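Local atomic coordinates of nucleoside-diphosphate sugar epimerase (SulA family) (PDB entry 3OH8), a protein that probably acts as an NAD(P)-dependent epimerase on nucleoside-diphosphate sugars, through a Rossmann-fold domain joined to a domain of helix-grip fold. Residues I34-I39 with L58-R63; W90-N95 with A123-Q128; V109-R112 with T117-G120; L148-T153 with R351-A356; A165-Q168 with E173-Q176. All blocks are in the same frame, centred on the assembly; numbering follows the deposited sequence.

Contact 1. Residues I34-I39 with L58-R63; sequences IPLNPI and LKWVAR
Leu36 and Trp60 give up the most surface here. Both methyl branches of the leucine sit by the benzo part of the indole: CD1 is 4.1 Å from Trp60 CE3, while CD2 reaches both CE3 and CZ3. The approach is neither square onto the ring face nor along its edge; CD1 comes in at a slant, and the two side chains cross obliquely. Leu36 gets there because its CG stands anti to the backbone N (chi1 -163°), which swings the isobutyl end back to the indole although its first bond runs alongside the other segment. Trp60 also has CG anti to N, and its side chain leaves the backbone directly toward 34-39.

Ile39 makes the second, more exposed touch. The side chains of Ile39 and Lys59 cross at about a right angle, with Ile39 CD1 4.1 Å from Lys59 CD and the ammonium NZ no farther away. No hydrogen bond joins the segments. Lys59 also meets a crystal neighbour, which may influence where it lies.

Strand 37-38 is one of the two edge strands of the antiparallel sheet, and strand 49-53 runs between it and strand 59-64. The leucine and tryptophan therefore meet across the middle strand, both touching Phe52. Trp60 also meets Trp90 edge-to-face, which carries the packing on toward strand 91-99.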
# COMPACT_ATOMS: atom_id res chain seq x y z
N ILE A 34 -9.25 4.53 -9.00
CA ILE A 34 -9.28 5.41 -10.16
C ILE A 34 -8.03 5.11 -10.97
O ILE A 34 -6.94 5.10 -10.42
CB ILE A 34 -9.31 6.87 -9.73
CG1 ILE A 34 -10.56 7.13 -8.89
CG2 ILE A 34 -9.26 7.78 -10.94
CD1 ILE A 34 -10.72 8.56 -8.44
N PRO A 35 -8.18 4.85 -12.28
CA PRO A 35 -7.09 4.34 -13.13
C PRO A 35 -6.06 5.42 -13.46
O PRO A 35 -5.76 5.67 -14.63
CB PRO A 35 -7.81 3.89 -14.40
CG PRO A 35 -9.01 4.80 -14.47
CD PRO A 35 -9.44 4.99 -13.03
N LEU A 36 -5.52 6.03 -12.42
CA LEU A 36 -4.54 7.10 -12.51
C LEU A 36 -3.30 6.60 -11.79
O LEU A 36 -3.39 6.06 -10.69
CB LEU A 36 -5.09 8.33 -11.79
CG LEU A 36 -4.52 9.72 -12.02
CD1 LEU A 36 -4.78 10.17 -13.44
CD2 LEU A 36 -5.14 10.70 -11.04
N ASN A 37 -2.13 6.75 -12.40
CA ASN A 37 -0.91 6.39 -11.69
C ASN A 37 0.25 7.31 -12.01
O ASN A 37 0.62 7.47 -13.17
CB ASN A 37 -0.54 4.93 -11.94
CG ASN A 37 -1.54 3.97 -11.31
OD1 ASN A 37 -2.31 3.32 -12.01
ND2 ASN A 37 -1.54 3.91 -9.98
N PRO A 38 0.81 7.93 -10.96
CA PRO A 38 1.93 8.86 -11.12
C PRO A 38 3.13 8.10 -11.68
O PRO A 38 3.53 7.07 -11.11
CB PRO A 38 2.21 9.32 -9.69
CG PRO A 38 1.72 8.17 -8.83
CD PRO A 38 0.51 7.64 -9.55
N ILE A 39 3.66 8.56 -12.80
CA ILE A 39 4.82 7.90 -13.37
C ILE A 39 6.10 8.71 -13.16
O ILE A 39 7.20 8.19 -13.33
CB ILE A 39 4.60 7.51 -14.85
CG1 ILE A 39 4.12 8.70 -15.67
CG2 ILE A 39 3.59 6.38 -14.95
CD1 ILE A 39 3.79 8.34 -17.12
N LEU A 58 -3.17 7.32 -22.61
CA LEU A 58 -3.29 8.74 -22.30
C LEU A 58 -2.51 9.11 -21.03
O LEU A 58 -2.15 8.24 -20.22
CB LEU A 58 -4.75 9.16 -22.15
CG LEU A 58 -5.65 9.13 -23.39
CD1 LEU A 58 -7.06 9.60 -23.02
CD2 LEU A 58 -5.08 10.00 -24.49
N LYS A 59 -2.24 10.40 -20.87
CA LYS A 59 -1.47 10.90 -19.74
C LYS A 59 -1.99 12.22 -19.22
O LYS A 59 -2.48 13.06 -19.98
CB LYS A 59 0.01 11.01 -20.08
CG LYS A 59 0.64 9.66 -20.34
CD LYS A 59 2.12 9.75 -20.62
CE LYS A 59 2.62 8.42 -21.18
NZ LYS A 59 4.11 8.34 -21.22
N TRP A 60 -1.91 12.39 -17.91
CA TRP A 60 -2.32 13.63 -17.29
C TRP A 60 -1.09 14.36 -16.76
O TRP A 60 -0.30 13.79 -15.99
CB TRP A 60 -3.31 13.36 -16.16
CG TRP A 60 -3.87 14.59 -15.53
CD1 TRP A 60 -4.30 15.71 -16.18
CD2 TRP A 60 -4.06 14.83 -14.13
NE1 TRP A 60 -4.76 16.63 -15.27
CE2 TRP A 60 -4.62 16.12 -14.01
CE3 TRP A 60 -3.82 14.09 -12.98
CZ2 TRP A 60 -4.94 16.67 -12.77
CZ3 TRP A 60 -4.13 14.64 -11.75
CH2 TRP A 60 -4.69 15.92 -11.66
N VAL A 61 -0.91 15.60 -17.19
CA VAL A 61 0.23 16.40 -16.79
C VAL A 61 -0.23 17.38 -15.72
O VAL A 61 -0.91 18.35 -16.01
CB VAL A 61 0.82 17.19 -17.97
CG1 VAL A 61 2.00 18.05 -17.52
CG2 VAL A 61 1.24 16.24 -19.09
N ALA A 62 0.12 17.09 -14.47
CA ALA A 62 -0.24 17.97 -13.37
C ALA A 62 0.93 18.88 -13.05
O ALA A 62 2.09 18.50 -13.24
CB ALA A 62 -0.63 17.15 -12.14
N ARG A 63 0.63 20.08 -12.56
CA ARG A 63 1.66 21.08 -12.32
C ARG A 63 1.40 21.74 -10.97
O ARG A 63 0.26 22.06 -10.65
CB ARG A 63 1.57 22.12 -13.44
CG ARG A 63 2.87 22.83 -13.80
CD ARG A 63 2.65 23.73 -15.02
NE ARG A 63 3.45 24.95 -14.96
CZ ARG A 63 3.06 26.08 -14.38
NH1 ARG A 63 1.86 26.16 -13.80
NH2 ARG A 63 3.86 27.14 -14.38

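Contact 2. Residues W90-N95 with A123-Q128; sequences WRHVHN and AYRQTQ
Arg125 reaches from its helix to two histidines, His92 and His94, on the facing strand. The tight spot is at His94: Arg125 NH2 lies at the imidazole edge, near the ring plane, 3.3 Å from His94 CE1. His94 ND1 is 3.4 Å from the same NH2, but the angle is too poor for a hydrogen bond. The polar end of His94 is instead held through NE2, whose hydrogen bond to Asp77 fixes the rotation of the imidazole, while Phe75 stacks on its ring.

The His92 side is looser. Its NE2 points at one face of the guanidinium, 4.0 Å from Arg125 NE, with ring and guanidinium planes 72° apart. A bend at chi3 (50°) in the arginine chain brings the guanidinium to the edges of both imidazoles. Those rings also meet each other face on, with His94 NE2 3.4 Å above the centre of the His92 ring. Both histidines are buried, whereas Arg125 remains partly exposed, and no hydrogen bond crosses between the segments.

A long helix, 119-139, laid over a seven-stranded antiparallel sheet is consistent with the helix-grip fold of Bet v 1 and START-like proteins. Here polar side chains meet between helix and sheet within that fold.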
# COMPACT_ATOMS: atom_id res chain seq x y z
N TRP A 90 -8.69 21.45 -13.67
CA TRP A 90 -8.61 20.94 -12.31
C TRP A 90 -7.69 21.83 -11.48
O TRP A 90 -6.56 22.12 -11.88
CB TRP A 90 -8.08 19.50 -12.36
CG TRP A 90 -7.80 18.85 -11.03
CD1 TRP A 90 -6.64 18.91 -10.32
CD2 TRP A 90 -8.69 18.01 -10.29
NE1 TRP A 90 -6.75 18.17 -9.16
CE2 TRP A 90 -8.00 17.61 -9.12
CE3 TRP A 90 -10.00 17.57 -10.48
CZ2 TRP A 90 -8.58 16.78 -8.16
CZ3 TRP A 90 -10.57 16.75 -9.53
CH2 TRP A 90 -9.86 16.36 -8.38
N ARG A 91 -8.17 22.27 -10.33
CA ARG A 91 -7.33 23.06 -9.43
C ARG A 91 -7.52 22.59 -7.98
O ARG A 91 -8.60 22.74 -7.41
CB ARG A 91 -7.65 24.55 -9.58
CG ARG A 91 -6.52 25.48 -9.17
CD ARG A 91 -6.73 26.89 -9.73
NE ARG A 91 -5.64 27.79 -9.37
CZ ARG A 91 -5.62 28.51 -8.25
NH1 ARG A 91 -6.64 28.45 -7.40
NH2 ARG A 91 -4.58 29.30 -7.99
N HIS A 92 -6.47 22.04 -7.39
CA HIS A 92 -6.56 21.39 -6.09
C HIS A 92 -5.68 22.13 -5.09
O HIS A 92 -4.45 22.06 -5.17
CB HIS A 92 -6.14 19.92 -6.23
CG HIS A 92 -6.29 19.11 -4.96
ND1 HIS A 92 -6.57 19.68 -3.75
CD2 HIS A 92 -6.19 17.77 -4.76
CE1 HIS A 92 -6.63 18.72 -2.82
NE2 HIS A 92 -6.42 17.56 -3.41
N VAL A 93 -6.30 22.85 -4.16
CA VAL A 93 -5.55 23.53 -3.12
C VAL A 93 -5.48 22.65 -1.86
O VAL A 93 -6.50 22.15 -1.38
CB VAL A 93 -6.19 24.89 -2.74
CG1 VAL A 93 -5.41 25.56 -1.62
CG2 VAL A 93 -6.27 25.81 -3.97
N HIS A 94 -4.26 22.47 -1.34
CA HIS A 94 -4.03 21.68 -0.12
C HIS A 94 -3.58 22.65 0.96
O HIS A 94 -2.48 23.20 0.88
CB HIS A 94 -2.89 20.66 -0.32
CG HIS A 94 -3.03 19.81 -1.54
ND1 HIS A 94 -3.27 18.45 -1.48
CD2 HIS A 94 -2.89 20.10 -2.86
CE1 HIS A 94 -3.30 17.95 -2.70
NE2 HIS A 94 -3.08 18.93 -3.56
N ASN A 95 -4.42 22.85 1.97
CA ASN A 95 -4.14 23.82 3.03
C ASN A 95 -3.91 23.13 4.38
O ASN A 95 -4.66 22.22 4.75
CB ASN A 95 -5.30 24.80 3.16
CG ASN A 95 -4.93 26.06 3.92
OD1 ASN A 95 -5.28 26.22 5.10
ND2 ASN A 95 -4.23 26.96 3.26
N ALA A 123 -12.12 10.64 0.57
CA ALA A 123 -12.19 9.75 1.71
C ALA A 123 -10.93 8.87 1.74
O ALA A 123 -10.38 8.60 2.82
CB ALA A 123 -13.46 8.88 1.64
N TYR A 124 -10.47 8.45 0.56
CA TYR A 124 -9.25 7.65 0.46
C TYR A 124 -8.00 8.44 0.87
O TYR A 124 -7.19 7.98 1.68
CB TYR A 124 -9.04 7.10 -0.97
CG TYR A 124 -7.78 6.28 -1.07
CD1 TYR A 124 -7.77 4.93 -0.70
CD2 TYR A 124 -6.59 6.85 -1.50
CE1 TYR A 124 -6.61 4.16 -0.76
CE2 TYR A 124 -5.41 6.09 -1.58
CZ TYR A 124 -5.43 4.75 -1.21
OH TYR A 124 -4.28 4.00 -1.27
N ARG A 125 -7.86 9.64 0.30
CA ARG A 125 -6.74 10.51 0.64
C ARG A 125 -6.66 10.74 2.15
O ARG A 125 -5.57 10.67 2.73
CB ARG A 125 -6.84 11.86 -0.08
CG ARG A 125 -6.72 11.82 -1.60
CD ARG A 125 -6.75 13.24 -2.20
NE ARG A 125 -5.80 14.12 -1.51
CZ ARG A 125 -4.55 14.32 -1.91
NH1 ARG A 125 -4.09 13.73 -3.01
NH2 ARG A 125 -3.75 15.10 -1.20
N GLN A 126 -7.80 11.01 2.79
CA GLN A 126 -7.85 11.24 4.24
C GLN A 126 -7.50 10.00 5.08
O GLN A 126 -6.64 10.05 5.97
CB GLN A 126 -9.23 11.77 4.67
CG GLN A 126 -9.64 13.07 3.97
CD GLN A 126 -11.08 13.49 4.27
OE1 GLN A 126 -11.44 14.65 4.08
NE2 GLN A 126 -11.90 12.55 4.72
N THR A 127 -8.17 8.88 4.81
CA THR A 127 -7.89 7.66 5.57
C THR A 127 -6.45 7.18 5.34
O THR A 127 -5.77 6.77 6.27
CB THR A 127 -8.90 6.51 5.26
OG1 THR A 127 -8.92 6.24 3.85
CG2 THR A 127 -10.30 6.91 5.70
N GLN A 128 -6.00 7.24 4.09
CA GLN A 128 -4.67 6.72 3.77
C GLN A 128 -3.59 7.54 4.47
O GLN A 128 -2.63 6.99 5.01
CB GLN A 128 -4.43 6.72 2.26
CG GLN A 128 -3.14 6.01 1.85
CD GLN A 128 -3.27 4.49 1.95
OE1 GLN A 128 -4.37 3.95 2.07
NE2 GLN A 128 -2.15 3.80 1.85

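Contact 3. Residues V109-R112 with T117-G120; sequences VSTR and TLTG
Leu118 reaches across to Val109 and Thr111 where the last strand of the probable helix-grip domain hands over to its long helix. Strand 102-110 ends, the chain turns through a short loop, and helix 119-139 sets off, so the contact closes a tight strand-to-helix connection.

Val109 comes first along the strand. It points at Leu118, and its CG1 lies 3.8 Å from Leu118 CD1, the two side chains meeting at a slant. With chi1 at 53°, CG1 is wedged between the backbone N and the carbonyl carbon. The other branch, CG2, turns to Trp90 and comes within 3.6 Å of Trp90 CH2. Through its backbone Val109 is also paired with Leu3 of strand 3-9.

Ser110 faces the other way. Its OG is hydrogen-bonded to the backbone N of Glu486, and its own backbone pairs with Arg91 of the neighbouring strand.

Thr111 turns back toward Leu118. Its hydroxyl stands anti to the backbone N (chi1 -178°), and this leaves the methyl as the branch that touches the leucine.

Leu118 has further neighbours: Leu3 touches it and Trp90 CZ3 sits 3.7 Å from Leu118 CD2, while Val109 and Thr111 converge on its CD1. The contact is wholly apolar and buried. At its far end Thr111 CG2 and Leu118 CD1 meet tip to tip, 3.9 Å apart.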
# COMPACT_ATOMS: atom_id res chain seq x y z
N VAL A 109 -10.96 21.75 -4.14
CA VAL A 109 -10.76 21.49 -5.56
C VAL A 109 -11.80 22.23 -6.40
O VAL A 109 -13.00 22.12 -6.17
CB VAL A 109 -10.74 19.98 -5.89
CG1 VAL A 109 -11.98 19.30 -5.36
CG2 VAL A 109 -10.63 19.77 -7.40
N SER A 110 -11.32 23.01 -7.35
CA SER A 110 -12.20 23.70 -8.29
C SER A 110 -12.30 22.81 -9.54
O SER A 110 -11.29 22.46 -10.13
CB SER A 110 -11.63 25.07 -8.64
OG SER A 110 -12.59 25.86 -9.31
N THR A 111 -13.53 22.43 -9.89
CA THR A 111 -13.78 21.52 -11.01
C THR A 111 -15.29 21.43 -11.24
O THR A 111 -16.08 21.67 -10.32
CB THR A 111 -13.18 20.11 -10.75
OG1 THR A 111 -13.41 19.27 -11.89
CG2 THR A 111 -13.81 19.46 -9.53
N ARG A 112 -15.71 21.12 -12.46
CA ARG A 112 -17.14 21.10 -12.76
C ARG A 112 -17.79 19.79 -12.36
O ARG A 112 -19.02 19.66 -12.41
CB ARG A 112 -17.42 21.45 -14.23
CG ARG A 112 -17.27 22.94 -14.51
CD ARG A 112 -18.12 23.41 -15.67
NE ARG A 112 -18.25 24.87 -15.66
CZ ARG A 112 -17.34 25.70 -16.14
NH1 ARG A 112 -16.22 25.23 -16.69
NH2 ARG A 112 -17.54 27.02 -16.09
N THR A 117 -18.96 13.28 -7.00
CA THR A 117 -17.95 12.61 -7.83
C THR A 117 -16.60 12.46 -7.11
O THR A 117 -15.78 11.61 -7.46
CB THR A 117 -17.70 13.43 -9.12
OG1 THR A 117 -18.94 13.59 -9.84
CG2 THR A 117 -16.68 12.75 -10.02
N LEU A 118 -16.38 13.30 -6.10
CA LEU A 118 -15.06 13.44 -5.51
C LEU A 118 -15.01 12.87 -4.10
O LEU A 118 -13.95 12.78 -3.51
CB LEU A 118 -14.68 14.91 -5.46
CG LEU A 118 -14.67 15.65 -6.79
CD1 LEU A 118 -14.82 17.15 -6.58
CD2 LEU A 118 -13.40 15.32 -7.56
N THR A 119 -16.16 12.50 -3.57
CA THR A 119 -16.25 12.00 -2.21
C THR A 119 -15.33 10.80 -1.95
O THR A 119 -14.59 10.77 -0.96
CB THR A 119 -17.70 11.63 -1.88
OG1 THR A 119 -18.46 12.83 -1.76
CG2 THR A 119 -17.76 10.88 -0.58
N GLY A 120 -15.38 9.81 -2.83
CA GLY A 120 -14.58 8.61 -2.70
C GLY A 120 -13.09 8.90 -2.71
O GLY A 120 -12.35 8.45 -1.83

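Contact 4. Residues L148-T153 with R351-A356; sequences LTVAIT and RAIVDA
Ile353 carries the apolar part of the contact, touching Val150 and Leu148 at once. Against Val150 the approach is tip to tip: Ile353 CD1 lies 3.8 Å from Val150 CG1, and the second branches follow, with Ile353 CG2 4.0 Å from Val150 CG2. Leu148 slides past the isoleucine in the opposite direction. Its single methyl CD1 serves two partners, Ile353 CG2 at 4.2 Å and Val354 CG1 at 4.1 Å. With Ile353 CG1 anti to the carbonyl carbon (chi1 -68°) and CG2 anti to N, CD1 goes to Val150 while CG2 reaches both Val150 and Leu148, two residues apart.

The polar interactions stay within 351-356. Arg351 holds Asp355 side-on with NE and NH2, both directed at OD2, and the NE bond measures 2.8 Å. OD2 lies close to the guanidinium plane, and Arg351 NH1 goes on to His425.

Strand 149-153 opens the Rossmann-type sheet, and helix 342-354 packs on one face of it, with Leu167 and Val206 also against Ile353. Between the segments branched aliphatic side chains make every contact, so the hold rests on van der Waals packing and burial, while the charged pair links the helix's last turn to the residue after it.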
# COMPACT_ATOMS: atom_id res chain seq x y z
N LEU A 148 17.21 3.71 6.72
CA LEU A 148 17.94 2.56 6.22
C LEU A 148 17.96 2.64 4.71
O LEU A 148 17.15 3.34 4.11
CB LEU A 148 17.25 1.26 6.64
CG LEU A 148 17.26 0.98 8.15
CD1 LEU A 148 16.29 -0.13 8.47
CD2 LEU A 148 18.68 0.64 8.61
N THR A 149 18.89 1.91 4.10
CA THR A 149 18.86 1.71 2.66
C THR A 149 18.40 0.28 2.40
O THR A 149 18.99 -0.67 2.91
CB THR A 149 20.23 1.95 2.02
OG1 THR A 149 20.69 3.26 2.35
CG2 THR A 149 20.14 1.82 0.49
N VAL A 150 17.37 0.15 1.58
CA VAL A 150 16.68 -1.11 1.37
C VAL A 150 16.73 -1.47 -0.11
O VAL A 150 16.18 -0.74 -0.95
CB VAL A 150 15.20 -0.97 1.83
CG1 VAL A 150 14.49 -2.30 1.76
CG2 VAL A 150 15.12 -0.42 3.24
N ALA A 151 17.42 -2.55 -0.44
CA ALA A 151 17.39 -3.06 -1.81
C ALA A 151 16.12 -3.87 -1.97
O ALA A 151 15.76 -4.65 -1.09
CB ALA A 151 18.62 -3.93 -2.09
N ILE A 152 15.42 -3.68 -3.09
CA ILE A 152 14.16 -4.36 -3.33
C ILE A 152 14.05 -4.93 -4.74
O ILE A 152 14.25 -4.21 -5.70
CB ILE A 152 12.97 -3.40 -3.11
CG1 ILE A 152 13.05 -2.76 -1.72
CG2 ILE A 152 11.65 -4.13 -3.25
CD1 ILE A 152 11.78 -1.97 -1.34
N THR A 153 13.74 -6.22 -4.85
CA THR A 153 13.35 -6.80 -6.12
C THR A 153 11.83 -6.79 -6.18
O THR A 153 11.16 -6.79 -5.15
CB THR A 153 13.81 -8.29 -6.30
OG1 THR A 153 13.08 -9.13 -5.40
CG2 THR A 153 15.32 -8.44 -6.02
N ARG A 351 7.52 -3.20 8.62
CA ARG A 351 7.88 -3.62 9.96
C ARG A 351 9.02 -4.64 9.97
O ARG A 351 9.96 -4.53 10.77
CB ARG A 351 6.68 -4.19 10.72
CG ARG A 351 7.03 -4.54 12.15
CD ARG A 351 5.87 -5.10 12.98
NE ARG A 351 6.38 -5.39 14.31
CZ ARG A 351 5.65 -5.40 15.42
NH1 ARG A 351 4.34 -5.18 15.37
NH2 ARG A 351 6.25 -5.64 16.59
N ALA A 352 8.93 -5.65 9.10
CA ALA A 352 9.98 -6.68 9.05
C ALA A 352 11.35 -6.05 8.78
O ALA A 352 12.36 -6.45 9.36
CB ALA A 352 9.65 -7.73 7.99
N ILE A 353 11.37 -5.06 7.89
CA ILE A 353 12.61 -4.39 7.54
C ILE A 353 13.29 -3.77 8.76
O ILE A 353 14.50 -3.94 8.96
CB ILE A 353 12.36 -3.32 6.46
CG1 ILE A 353 12.00 -3.99 5.13
CG2 ILE A 353 13.56 -2.40 6.31
CD1 ILE A 353 11.53 -2.98 4.07
N VAL A 354 12.52 -3.08 9.60
CA VAL A 354 13.10 -2.29 10.71
C VAL A 354 13.09 -2.98 12.08
O VAL A 354 13.85 -2.61 12.97
CB VAL A 354 12.43 -0.89 10.84
CG1 VAL A 354 12.37 -0.18 9.50
CG2 VAL A 354 11.03 -1.02 11.41
N ASP A 355 12.24 -4.00 12.24
CA ASP A 355 12.01 -4.60 13.55
C ASP A 355 12.75 -5.92 13.70
O ASP A 355 12.33 -6.95 13.16
CB ASP A 355 10.50 -4.80 13.77
CG ASP A 355 10.16 -5.33 15.16
OD1 ASP A 355 11.07 -5.49 16.00
OD2 ASP A 355 8.97 -5.58 15.40
N ALA A 356 13.86 -5.90 14.43
CA ALA A 356 14.67 -7.09 14.61
C ALA A 356 13.93 -8.22 15.34
O ALA A 356 14.45 -9.33 15.42
CB ALA A 356 15.97 -6.75 15.33

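Contact 5. Residues A165-Q168 with E173-Q176; sequences AQLQ and EVIQ
Gln168, which touches Val174, brings the flat group of the contact, its amide. No side chain of 173-176 packs on its faces; the link is made at the nitrogen end, where Gln168 NE2 donates to a water 3.3 Å away. The same water accepts from the backbone Val174 N at 3.0 Å, so one oxygen bridges the side chain of the helix and the main chain of the strand. The aliphatic part of Gln168 does the direct touching, with CG 4.2 Å from Val174 CG2.

That valine methyl is the hub. Leu167 CB is 3.7 Å from Val174 CG2, and Leu167 CD2 stands at 4.1 Å from it, the two side chains crossing at about a right angle. Leu167 adopts an unusual shape, chi2 6° being nearly eclipsed, which may reflect strain or an imprecisely placed side chain.

Strand 149-153, helix 158-169 and strand 173-178 form a beta-alpha-beta unit, the start of the Rossmann-type domain, and this contact seats its helix on its second strand. Ile152 of the first strand lies against both Leu167 and Val174, and helix 342-354 brings Tyr350 and Ile353 onto Leu167 as well.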
# COMPACT_ATOMS: atom_id res chain seq x y z
N ALA A 165 7.07 3.18 -2.19
CA ALA A 165 6.53 4.49 -1.87
C ALA A 165 6.42 4.71 -0.37
O ALA A 165 6.65 5.82 0.10
CB ALA A 165 5.17 4.69 -2.52
N GLN A 166 6.04 3.68 0.38
CA GLN A 166 5.88 3.83 1.82
C GLN A 166 7.23 4.08 2.48
O GLN A 166 7.37 4.97 3.30
CB GLN A 166 5.22 2.58 2.42
CG GLN A 166 4.64 2.78 3.81
CD GLN A 166 3.95 1.51 4.32
OE1 GLN A 166 3.90 0.51 3.60
NE2 GLN A 166 3.45 1.55 5.55
N LEU A 167 8.23 3.26 2.13
CA LEU A 167 9.60 3.44 2.62
C LEU A 167 10.11 4.85 2.36
O LEU A 167 10.68 5.51 3.24
CB LEU A 167 10.54 2.46 1.92
CG LEU A 167 11.05 1.20 2.61
CD1 LEU A 167 10.43 0.95 3.96
CD2 LEU A 167 10.89 -0.01 1.70
N GLN A 168 9.93 5.32 1.13
CA GLN A 168 10.35 6.67 0.80
C GLN A 168 9.62 7.72 1.63
O GLN A 168 10.23 8.67 2.10
CB GLN A 168 10.22 6.93 -0.70
CG GLN A 168 11.15 6.04 -1.51
CD GLN A 168 10.84 6.07 -2.99
OE1 GLN A 168 9.69 6.24 -3.39
NE2 GLN A 168 11.87 5.89 -3.82
N GLU A 173 15.86 5.02 2.18
CA GLU A 173 16.29 4.99 0.78
C GLU A 173 16.03 3.61 0.19
O GLU A 173 16.29 2.60 0.84
CB GLU A 173 17.78 5.31 0.67
CG GLU A 173 18.16 6.68 1.19
CD GLU A 173 17.62 7.80 0.33
OE1 GLU A 173 17.75 7.70 -0.92
OE2 GLU A 173 17.08 8.78 0.89
N VAL A 174 15.51 3.59 -1.02
CA VAL A 174 15.25 2.33 -1.72
C VAL A 174 16.19 2.20 -2.92
O VAL A 174 16.32 3.12 -3.72
CB VAL A 174 13.79 2.25 -2.21
CG1 VAL A 174 13.56 0.97 -3.03
CG2 VAL A 174 12.84 2.28 -1.03
N ILE A 175 16.87 1.06 -3.01
CA ILE A 175 17.60 0.72 -4.22
C ILE A 175 16.79 -0.32 -4.97
O ILE A 175 16.68 -1.46 -4.53
CB ILE A 175 18.99 0.15 -3.93
CG1 ILE A 175 19.82 1.15 -3.11
CG2 ILE A 175 19.69 -0.16 -5.25
CD1 ILE A 175 21.13 0.55 -2.59
N GLN A 176 16.22 0.08 -6.10
CA GLN A 176 15.38 -0.82 -6.86
C GLN A 176 16.24 -1.73 -7.74
O GLN A 176 17.04 -1.24 -8.55
CB GLN A 176 14.36 -0.04 -7.69
CG GLN A 176 13.35 0.73 -6.84
CD GLN A 176 12.44 1.62 -7.67
OE1 GLN A 176 12.45 2.84 -7.52
NE2 GLN A 176 11.64 1.01 -8.54
O HOH W 1 14.84 6.07 -2.50

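How the contacts relate
Contacts 1, 2 and 3 belong to the N-terminal antiparallel sheet, contacts 4 and 5 to the Rossmann-type domain. Contacts 2 and 3 both tie helix 119-139 to the sheet and nearly merge, their centres about 10 Å apart, yet one is polar and the other purely apolar. Contact 1, at the sheet's far edge, is partly buried and joins contact 2 by its tryptophan. Contacts 4 and 5 share a parallel strand pair: backbone bonds between Val150 and both Glu173 and Ile175 zip them together. Contact 4 is buried and apolar between its segments, whereas contact 5, partly buried, admits a bridging water.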